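Local coordinates for protein endonuclease and methylase LlaGI (Lactococcus lactis, PDB 5FFJ) that is a nuclease-deleted form of a Type ISP restriction-modification enzyme that recognises a DNA sequence and probably methylates it, and in full length cleaves DNA, at residues Lys1279-Trp1293 and Leu1381-Leu1395. Numbering follows the deposited sequence.
Sequences KLSDLHLNYENQPIW and LLLSVITVSMRTLEL
Helix 1279-1285 and helix 1381-1395 run antiparallel, at 169°, their axes 10.2 Å apart; the loop 1286-1293 turns and runs back along the second helix. Leu-1283 CG is anti to the backbone N (chi1 -174°), which carries CD2 to Arg-1391 CG (3.5 Å) and close to Val-1388 CG1. His-1284 NE2 donates to Thr-1392 OG1 at 3.0 Å, nearly in the ring plane; ND1 is hydrogen-bonded to Tyr-1241 OH, so both ring nitrogens are held. The side chains of Leu-1280 and Leu-1395 slide past each other in opposite directions. The contact packs helix 1377-1398, the last of the chain, against helix 1270-1285 of the Type ISP specificity region, thought to read the DNA sequence. A type I turn, Asn-1286 to Asn-1289, follows the first helix. In it the ring edge of Tyr-1287 meets Leu-1381 CD1; just after it, Gln-1290 N donates to Ser-1384 OG at 2.7 Å. Farther along, Met-1390 CB sits over one face of the Trp-1293 indole, 3.5 Å from the six-membered ring centroid, a CH-pi contact; SD, more distant, adds a Met-aromatic contact. Glu-1394 OE2 is at the indole edge, while OE1 pairs with Arg-1391. With an alanine in place of Trp-1293, Met-1390 would probably be uncovered, Glu-1394 would lose its edge contact and the loop end would be held less firmly.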
loop_
_atom_site.group_PDB
_atom_site.type_symbol
_atom_site.label_atom_id
_atom_site.label_comp_id
_atom_site.label_asym_id
_atom_site.label_seq_id
_atom_site.Cartn_x
_atom_site.Cartn_y
_atom_site.Cartn_z
ATOM N N LYS A 1279 -24.463 38.976 -17.069
ATOM C CA LYS A 1279 -25.566 38.079 -16.739
ATOM C C LYS A 1279 -25.049 36.777 -16.144
ATOM O O LYS A 1279 -25.539 36.321 -15.108
ATOM C CB LYS A 1279 -26.414 37.790 -17.976
ATOM C CG LYS A 1279 -27.102 39.015 -18.551
ATOM C CD LYS A 1279 -27.979 38.649 -19.733
ATOM C CE LYS A 1279 -28.659 39.872 -20.315
ATOM N NZ LYS A 1279 -29.612 39.508 -21.398
ATOM N N LEU A 1280 -24.061 36.183 -16.808
ATOM C CA LEU A 1280 -23.434 34.961 -16.319
ATOM C C LEU A 1280 -22.923 35.143 -14.895
ATOM O O LEU A 1280 -23.153 34.295 -14.031
ATOM C CB LEU A 1280 -22.285 34.548 -17.237
ATOM C CG LEU A 1280 -22.685 33.889 -18.556
ATOM C CD1 LEU A 1280 -21.505 33.863 -19.509
ATOM C CD2 LEU A 1280 -23.192 32.481 -18.307
ATOM N N SER A 1281 -22.232 36.255 -14.658
ATOM C CA SER A 1281 -21.721 36.569 -13.330
ATOM C C SER A 1281 -22.862 36.702 -12.333
ATOM O O SER A 1281 -22.816 36.130 -11.246
ATOM C CB SER A 1281 -20.905 37.861 -13.356
ATOM O OG SER A 1281 -20.518 38.237 -12.045
ATOM N N ASP A 1282 -23.882 37.462 -12.717
ATOM C CA ASP A 1282 -25.041 37.688 -11.864
ATOM C C ASP A 1282 -25.689 36.361 -11.492
ATOM O O ASP A 1282 -26.137 36.168 -10.362
ATOM C CB ASP A 1282 -26.055 38.593 -12.566
ATOM C CG ASP A 1282 -26.849 39.442 -11.595
ATOM O OD1 ASP A 1282 -26.314 40.473 -11.135
ATOM O OD2 ASP A 1282 -28.007 39.083 -11.296
ATOM N N LEU A 1283 -25.721 35.448 -12.456
ATOM C CA LEU A 1283 -26.315 34.130 -12.260
ATOM C C LEU A 1283 -25.472 33.251 -11.341
ATOM O O LEU A 1283 -25.998 32.582 -10.451
ATOM C CB LEU A 1283 -26.497 33.431 -13.608
ATOM C CG LEU A 1283 -27.234 32.092 -13.568
ATOM C CD1 LEU A 1283 -28.716 32.307 -13.298
ATOM C CD2 LEU A 1283 -27.021 31.330 -14.864
ATOM N N HIS A 1284 -24.162 33.254 -11.566
ATOM C CA HIS A 1284 -23.259 32.350 -10.864
ATOM C C HIS A 1284 -22.952 32.805 -9.442
ATOM O O HIS A 1284 -22.486 32.016 -8.620
ATOM C CB HIS A 1284 -21.960 32.199 -11.653
ATOM C CG HIS A 1284 -22.144 31.546 -12.987
ATOM N ND1 HIS A 1284 -21.234 31.674 -14.014
ATOM C CD2 HIS A 1284 -23.138 30.760 -13.463
ATOM C CE1 HIS A 1284 -21.659 30.995 -15.063
ATOM N NE2 HIS A 1284 -22.812 30.431 -14.756
ATOM N N LEU A 1285 -23.202 34.077 -9.153
ATOM C CA LEU A 1285 -23.043 34.587 -7.799
ATOM C C LEU A 1285 -24.283 34.263 -6.973
ATOM O O LEU A 1285 -24.183 33.916 -5.795
ATOM C CB LEU A 1285 -22.791 36.097 -7.811
ATOM C CG LEU A 1285 -21.451 36.593 -8.361
ATOM C CD1 LEU A 1285 -21.387 38.116 -8.310
ATOM C CD2 LEU A 1285 -20.286 35.989 -7.595
ATOM N N ASN A 1286 -25.451 34.364 -7.606
ATOM C CA ASN A 1286 -26.718 34.071 -6.946
ATOM C C ASN A 1286 -27.154 32.624 -7.178
ATOM O O ASN A 1286 -28.347 32.324 -7.239
ATOM C CB ASN A 1286 -27.804 35.025 -7.441
ATOM C CG ASN A 1286 -27.467 36.480 -7.183
ATOM O OD1 ASN A 1286 -27.582 36.964 -6.058
ATOM N ND2 ASN A 1286 -27.060 37.189 -8.231
ATOM N N TYR A 1287 -26.175 31.731 -7.289
ATOM C CA TYR A 1287 -26.427 30.336 -7.628
ATOM C C TYR A 1287 -27.282 29.588 -6.600
ATOM O O TYR A 1287 -27.887 28.566 -6.924
ATOM C CB TYR A 1287 -25.094 29.603 -7.794
ATOM C CG TYR A 1287 -24.327 29.439 -6.499
ATOM C CD1 TYR A 1287 -24.499 28.311 -5.708
ATOM C CD2 TYR A 1287 -23.435 30.413 -6.067
ATOM C CE1 TYR A 1287 -23.804 28.154 -4.525
ATOM C CE2 TYR A 1287 -22.732 30.262 -4.883
ATOM C CZ TYR A 1287 -22.923 29.129 -4.117
ATOM O OH TYR A 1287 -22.234 28.964 -2.937
ATOM N N GLU A 1288 -27.331 30.088 -5.368
ATOM C CA GLU A 1288 -27.940 29.336 -4.270
ATOM C C GLU A 1288 -29.437 29.611 -4.131
ATOM O O GLU A 1288 -30.134 28.912 -3.391
ATOM C CB GLU A 1288 -27.229 29.634 -2.937
ATOM C CG GLU A 1288 -26.356 30.889 -2.900
ATOM C CD GLU A 1288 -25.656 31.074 -1.561
ATOM O OE1 GLU A 1288 -25.411 32.236 -1.167
ATOM O OE2 GLU A 1288 -25.345 30.058 -0.900
ATOM N N ASN A 1289 -29.931 30.618 -4.845
ATOM C CA ASN A 1289 -31.364 30.907 -4.873
ATOM C C ASN A 1289 -31.810 31.396 -6.242
ATOM O O ASN A 1289 -31.580 32.549 -6.608
ATOM C CB ASN A 1289 -31.730 31.940 -3.809
ATOM C CG ASN A 1289 -31.797 31.341 -2.421
ATOM O OD1 ASN A 1289 -32.715 30.581 -2.109
ATOM N ND2 ASN A 1289 -30.828 31.681 -1.578
ATOM N N GLN A 1290 -32.462 30.505 -6.982
ATOM C CA GLN A 1290 -32.865 30.769 -8.355
ATOM C C GLN A 1290 -34.221 30.117 -8.621
ATOM O O GLN A 1290 -34.480 29.021 -8.121
ATOM C CB GLN A 1290 -31.809 30.230 -9.324
ATOM C CG GLN A 1290 -31.599 31.062 -10.576
ATOM C CD GLN A 1290 -31.015 32.430 -10.279
ATOM O OE1 GLN A 1290 -30.170 32.578 -9.397
ATOM N NE2 GLN A 1290 -31.468 33.437 -11.014
ATOM N N PRO A 1291 -35.094 30.783 -9.402
ATOM C CA PRO A 1291 -36.408 30.206 -9.716
ATOM C C PRO A 1291 -36.320 28.816 -10.337
ATOM O O PRO A 1291 -35.593 28.640 -11.311
ATOM C CB PRO A 1291 -36.993 31.203 -10.720
ATOM C CG PRO A 1291 -36.324 32.480 -10.421
ATOM C CD PRO A 1291 -34.940 32.129 -9.983
ATOM N N ILE A 1292 -37.059 27.857 -9.782
ATOM C CA ILE A 1292 -37.050 26.475 -10.269
ATOM C C ILE A 1292 -37.466 26.387 -11.736
ATOM O O ILE A 1292 -38.326 27.141 -12.193
ATOM C CB ILE A 1292 -37.985 25.580 -9.421
ATOM C CG1 ILE A 1292 -37.863 24.116 -9.852
ATOM C CG2 ILE A 1292 -39.431 26.052 -9.530
ATOM C CD1 ILE A 1292 -38.497 23.143 -8.883
ATOM N N TRP A 1293 -36.850 25.465 -12.472
ATOM C CA TRP A 1293 -37.151 25.297 -13.891
ATOM C C TRP A 1293 -38.570 24.764 -14.064
ATOM O O TRP A 1293 -39.158 24.227 -13.124
ATOM C CB TRP A 1293 -36.139 24.360 -14.551
ATOM C CG TRP A 1293 -35.950 24.604 -16.020
ATOM C CD1 TRP A 1293 -36.361 23.800 -17.041
ATOM C CD2 TRP A 1293 -35.303 25.730 -16.632
ATOM N NE1 TRP A 1293 -36.010 24.351 -18.250
ATOM C CE2 TRP A 1293 -35.360 25.535 -18.026
ATOM C CE3 TRP A 1293 -34.683 26.880 -16.136
ATOM C CZ2 TRP A 1293 -34.819 26.447 -18.931
ATOM C CZ3 TRP A 1293 -34.146 27.787 -17.037
ATOM C CH2 TRP A 1293 -34.219 27.564 -18.419
ATOM N N LEU A 1381 -30.599 24.998 -2.905
ATOM C CA LEU A 1381 -29.366 25.108 -3.670
ATOM C C LEU A 1381 -29.396 24.185 -4.884
ATOM O O LEU A 1381 -29.112 24.617 -6.002
ATOM C CB LEU A 1381 -28.162 24.783 -2.784
ATOM C CG LEU A 1381 -26.809 24.630 -3.485
ATOM C CD1 LEU A 1381 -26.402 25.910 -4.199
ATOM C CD2 LEU A 1381 -25.750 24.219 -2.480
ATOM N N LEU A 1382 -29.742 22.921 -4.656
ATOM C CA LEU A 1382 -29.808 21.938 -5.732
ATOM C C LEU A 1382 -30.726 22.414 -6.847
ATOM O O LEU A 1382 -30.324 22.489 -8.008
ATOM C CB LEU A 1382 -30.294 20.587 -5.202
ATOM C CG LEU A 1382 -30.702 19.565 -6.267
ATOM C CD1 LEU A 1382 -29.500 19.132 -7.090
ATOM C CD2 LEU A 1382 -31.381 18.370 -5.629
ATOM N N LEU A 1383 -31.963 22.730 -6.481
ATOM C CA LEU A 1383 -32.960 23.175 -7.442
ATOM C C LEU A 1383 -32.457 24.375 -8.237
ATOM O O LEU A 1383 -32.606 24.423 -9.456
ATOM C CB LEU A 1383 -34.268 23.529 -6.728
ATOM C CG LEU A 1383 -35.017 22.373 -6.057
ATOM C CD1 LEU A 1383 -36.255 22.887 -5.333
ATOM C CD2 LEU A 1383 -35.403 21.303 -7.065
ATOM N N SER A 1384 -31.849 25.331 -7.541
ATOM C CA SER A 1384 -31.345 26.543 -8.180
ATOM C C SER A 1384 -30.242 26.221 -9.179
ATOM O O SER A 1384 -30.238 26.742 -10.294
ATOM C CB SER A 1384 -30.824 27.528 -7.131
ATOM O OG SER A 1384 -31.868 27.981 -6.287
ATOM N N VAL A 1385 -29.316 25.357 -8.774
ATOM C CA VAL A 1385 -28.179 24.993 -9.615
ATOM C C VAL A 1385 -28.629 24.357 -10.933
ATOM O O VAL A 1385 -27.975 24.537 -11.963
ATOM C CB VAL A 1385 -27.223 24.037 -8.861
ATOM C CG1 VAL A 1385 -26.270 23.330 -9.819
ATOM C CG2 VAL A 1385 -26.431 24.808 -7.818
ATOM N N ILE A 1386 -29.738 23.621 -10.904
ATOM C CA ILE A 1386 -30.294 23.050 -12.128
ATOM C C ILE A 1386 -30.651 24.152 -13.118
ATOM O O ILE A 1386 -30.406 24.024 -14.315
ATOM C CB ILE A 1386 -31.558 22.201 -11.861
ATOM C CG1 ILE A 1386 -31.225 21.008 -10.963
ATOM C CG2 ILE A 1386 -32.159 21.711 -13.183
ATOM C CD1 ILE A 1386 -32.415 20.132 -10.616
ATOM N N THR A 1387 -31.244 25.229 -12.616
ATOM C CA THR A 1387 -31.709 26.310 -13.479
ATOM C C THR A 1387 -30.552 27.243 -13.810
ATOM O O THR A 1387 -30.558 27.902 -14.849
ATOM C CB THR A 1387 -32.850 27.105 -12.826
ATOM O OG1 THR A 1387 -32.309 28.081 -11.929
ATOM C CG2 THR A 1387 -33.787 26.160 -12.070
ATOM N N VAL A 1388 -29.565 27.299 -12.921
ATOM C CA VAL A 1388 -28.306 27.964 -13.231
ATOM C C VAL A 1388 -27.660 27.265 -14.419
ATOM O O VAL A 1388 -27.169 27.913 -15.343
ATOM C CB VAL A 1388 -27.337 27.955 -12.031
ATOM C CG1 VAL A 1388 -25.923 28.347 -12.466
ATOM C CG2 VAL A 1388 -27.832 28.890 -10.939
ATOM N N SER A 1389 -27.661 25.936 -14.381
ATOM C CA SER A 1389 -27.147 25.128 -15.481
ATOM C C SER A 1389 -27.891 25.409 -16.786
ATOM O O SER A 1389 -27.271 25.679 -17.816
ATOM C CB SER A 1389 -27.247 23.642 -15.136
ATOM O OG SER A 1389 -26.154 23.222 -14.338
ATOM N N MET A 1390 -29.218 25.339 -16.739
ATOM C CA MET A 1390 -30.038 25.581 -17.922
ATOM C C MET A 1390 -29.837 26.997 -18.444
ATOM O O MET A 1390 -29.717 27.216 -19.651
ATOM C CB MET A 1390 -31.517 25.354 -17.610
ATOM C CG MET A 1390 -31.871 23.912 -17.300
ATOM S SD MET A 1390 -31.632 22.804 -18.700
ATOM C CE MET A 1390 -32.865 23.421 -19.846
ATOM N N ARG A 1391 -29.798 27.957 -17.526
ATOM C CA ARG A 1391 -29.664 29.359 -17.898
ATOM C C ARG A 1391 -28.288 29.659 -18.488
ATOM O O ARG A 1391 -28.175 30.442 -19.432
ATOM C CB ARG A 1391 -29.923 30.259 -16.687
ATOM C CG ARG A 1391 -29.771 31.750 -16.962
ATOM C CD ARG A 1391 -30.710 32.218 -18.065
ATOM N NE ARG A 1391 -30.567 33.644 -18.341
ATOM C CZ ARG A 1391 -31.067 34.251 -19.412
ATOM N NH1 ARG A 1391 -30.887 35.553 -19.581
ATOM N NH2 ARG A 1391 -31.743 33.558 -20.318
ATOM N N THR A 1392 -27.249 29.039 -17.937
ATOM C CA THR A 1392 -25.883 29.290 -18.385
ATOM C C THR A 1392 -25.706 28.871 -19.840
ATOM O O THR A 1392 -25.122 29.601 -20.642
ATOM C CB THR A 1392 -24.857 28.542 -17.514
ATOM O OG1 THR A 1392 -25.031 28.909 -16.141
ATOM C CG2 THR A 1392 -23.436 28.878 -17.934
ATOM N N LEU A 1393 -26.222 27.694 -20.173
ATOM C CA LEU A 1393 -26.104 27.161 -21.524
ATOM C C LEU A 1393 -26.817 28.067 -22.521
ATOM O O LEU A 1393 -26.310 28.313 -23.616
ATOM C CB LEU A 1393 -26.672 25.743 -21.587
ATOM C CG LEU A 1393 -26.004 24.740 -20.644
ATOM C CD1 LEU A 1393 -26.974 23.635 -20.270
ATOM C CD2 LEU A 1393 -24.753 24.163 -21.283
ATOM N N GLU A 1394 -27.990 28.564 -22.135
ATOM C CA GLU A 1394 -28.721 29.516 -22.964
ATOM C C GLU A 1394 -27.840 30.725 -23.244
ATOM O O GLU A 1394 -27.685 31.141 -24.392
ATOM C CB GLU A 1394 -30.023 29.951 -22.283
ATOM C CG GLU A 1394 -31.109 28.884 -22.269
ATOM C CD GLU A 1394 -32.361 29.329 -21.534
ATOM O OE1 GLU A 1394 -32.350 30.434 -20.953
ATOM O OE2 GLU A 1394 -33.358 28.573 -21.539
ATOM N N LEU A 1395 -27.247 31.268 -22.186
ATOM C CA LEU A 1395 -26.379 32.432 -22.303
ATOM C C LEU A 1395 -25.147 32.148 -23.168
ATOM O O LEU A 1395 -24.698 33.016 -23.917
ATOM C CB LEU A 1395 -25.949 32.904 -20.913
ATOM C CG LEU A 1395 -27.015 33.647 -20.100
ATOM C CD1 LEU A 1395 -26.584 33.796 -18.647
ATOM C CD2 LEU A 1395 -27.310 35.013 -20.701
#